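Local coordinates for protein Orf11 (PDB 6O43) that probably acts as a phage lysin that helps to break down the staphylococcal cell wall, at residues V38-N43 / G87-D92. Residues are numbered along the deposited sequence; the frame is centred on the assembly and turned at random.
With I3C (5-amino-2,4,6-triiodobenzene-1,3-dicarboxylic acid), chain B.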
# COMPACT_ATOMS: atom_id res chain seq x y z
N VAL A 38 11.35 -14.24 6.72
CA VAL A 38 12.24 -13.98 7.85
C VAL A 38 11.58 -14.38 9.16
O VAL A 38 12.23 -14.96 10.05
CB VAL A 38 12.69 -12.51 7.86
CG1 VAL A 38 13.45 -12.21 9.14
CG2 VAL A 38 13.56 -12.21 6.65
N TRP A 39 10.29 -14.07 9.33
CA TRP A 39 9.61 -14.34 10.59
C TRP A 39 9.00 -15.74 10.65
O TRP A 39 9.07 -16.40 11.69
CB TRP A 39 8.52 -13.30 10.84
CG TRP A 39 9.03 -11.98 11.35
CD1 TRP A 39 10.32 -11.61 11.56
CD2 TRP A 39 8.22 -10.86 11.74
NE1 TRP A 39 10.38 -10.32 12.03
CE2 TRP A 39 9.10 -9.84 12.16
CE3 TRP A 39 6.84 -10.61 11.76
CZ2 TRP A 39 8.65 -8.59 12.60
CZ3 TRP A 39 6.39 -9.37 12.20
CH2 TRP A 39 7.29 -8.38 12.61
N LEU A 40 8.38 -16.20 9.57
CA LEU A 40 7.65 -17.47 9.58
C LEU A 40 8.39 -18.60 8.87
O LEU A 40 7.86 -19.71 8.80
CB LEU A 40 6.27 -17.28 8.94
CG LEU A 40 5.49 -16.00 9.29
CD1 LEU A 40 4.12 -16.02 8.62
CD2 LEU A 40 5.36 -15.81 10.80
N GLY A 41 9.58 -18.35 8.33
CA GLY A 41 10.33 -19.38 7.65
C GLY A 41 9.59 -20.04 6.50
O GLY A 41 9.90 -21.18 6.12
N GLY A 42 8.61 -19.33 5.95
CA GLY A 42 7.84 -19.84 4.83
C GLY A 42 6.79 -20.87 5.18
O GLY A 42 6.22 -21.48 4.27
N ASN A 43 6.49 -21.06 6.46
CA ASN A 43 5.55 -22.09 6.89
C ASN A 43 4.13 -21.73 6.45
O ASN A 43 3.60 -20.68 6.84
CB ASN A 43 5.63 -22.24 8.41
CG ASN A 43 4.65 -23.27 8.94
OD1 ASN A 43 3.50 -22.96 9.22
ND2 ASN A 43 5.12 -24.51 9.10
N GLY A 87 5.49 -7.40 19.49
CA GLY A 87 6.28 -8.43 20.14
C GLY A 87 6.27 -9.79 19.47
O GLY A 87 7.17 -10.59 19.73
N ASP A 88 5.27 -10.07 18.64
CA ASP A 88 5.20 -11.35 17.95
C ASP A 88 4.51 -11.14 16.61
O ASP A 88 3.82 -10.14 16.39
CB ASP A 88 4.49 -12.42 18.79
CG ASP A 88 3.01 -12.13 18.96
OD1 ASP A 88 2.22 -12.53 18.08
OD2 ASP A 88 2.63 -11.51 19.98
N TYR A 89 4.70 -12.10 15.70
CA TYR A 89 4.27 -11.89 14.32
C TYR A 89 2.75 -11.77 14.20
O TYR A 89 2.27 -10.99 13.37
CB TYR A 89 4.79 -13.02 13.42
CG TYR A 89 4.08 -14.35 13.58
CD1 TYR A 89 2.89 -14.61 12.91
CD2 TYR A 89 4.63 -15.35 14.36
CE1 TYR A 89 2.25 -15.83 13.05
CE2 TYR A 89 3.99 -16.57 14.50
CZ TYR A 89 2.80 -16.81 13.84
OH TYR A 89 2.17 -18.02 13.98
N LEU A 90 1.99 -12.51 15.01
CA LEU A 90 0.54 -12.43 14.91
C LEU A 90 0.01 -11.14 15.52
O LEU A 90 -0.83 -10.46 14.91
CB LEU A 90 -0.11 -13.65 15.57
CG LEU A 90 -1.61 -13.77 15.32
CD1 LEU A 90 -1.89 -13.79 13.82
CD2 LEU A 90 -2.18 -15.02 15.98
N THR A 91 0.48 -10.79 16.71
CA THR A 91 0.13 -9.50 17.30
C THR A 91 0.49 -8.36 16.36
O THR A 91 -0.25 -7.36 16.27
CB THR A 91 0.85 -9.33 18.64
OG1 THR A 91 0.41 -10.33 19.56
CG2 THR A 91 0.57 -7.94 19.22
N ASP A 92 1.60 -8.48 15.64
CA ASP A 92 2.02 -7.40 14.75
C ASP A 92 1.12 -7.30 13.53
O ASP A 92 0.76 -6.19 13.11
CB ASP A 92 3.48 -7.61 14.33
CG ASP A 92 4.08 -6.36 13.70
OD1 ASP A 92 4.45 -5.44 14.45
OD2 ASP A 92 4.17 -6.29 12.45
I3 I3C B . 8.27 -9.66 16.40
I2 I3C B . 9.91 -15.06 14.29
I1 I3C B . 13.55 -12.10 18.14
O8 I3C B . 10.94 -10.00 19.19
O9 I3C B . 11.64 -8.91 17.43
C10 I3C B . 12.48 -14.49 16.14
N13 I3C B . 8.18 -12.39 14.80
C1 I3C B . 10.86 -11.17 17.07
C6 I3C B . 9.68 -11.23 16.34
C5 I3C B . 9.42 -12.33 15.56
C4 I3C B . 10.32 -13.38 15.50
C3 I3C B . 11.50 -13.32 16.22
C2 I3C B . 11.77 -12.22 17.01
C7 I3C B . 11.16 -9.95 17.95
O11 I3C B . 13.40 -14.47 15.27
O12 I3C B . 12.37 -15.47 16.92
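Leu40 and Tyr89 supply the tight half of this contact: methyl CD2 of Leu40 sits over one face of the phenol ring, 3.5 Å from its centroid and only 17° off the ring normal, a CH-pi contact. The Tyr89 ring takes up this place with CG between its backbone N and carbonyl carbon (chi1 74°), and its hydroxyl is tied to Gln49 on helix 44-57. Beside it the indole and the Tyr89 side chain pass alongside one another, running opposite ways, with Trp39 CE3 3.6 Å from Tyr89 CB. The far rim of the indole runs up to Asp92, whose OD2 lies 3.8 Å from Trp39 CH2 near the ring plane; carboxylate and indole planes stand 82° apart. That buried carboxylate is held by the backbone N atoms of Arg86 and Trp79, which fix its rotation.

What is joined here is the turn leading from helix 34-38 into helix 44-57, a type I' turn from Leu40 to Asn43 with glycines at both positive-phi positions, and the first turn of helix 89-104. Asp88 is the N-cap of the latter, its OD1 accepting from Thr91 N at 2.8 Å.

Another side is filled by ligand rather than protein. The triiodinated I3C, a compound used for phasing, puts its amino N13 3.4 Å from Trp39 CD2, over one indole face, while iodine I2 lies 3.0 Å from Trp39 O. Iodine I3 lies 3.6 Å from Gly87 O. The loose, solvent side is at exposed Gly41 and Gly87, which make no contact across the segments, and Asp88 CB is directed away from 38-43.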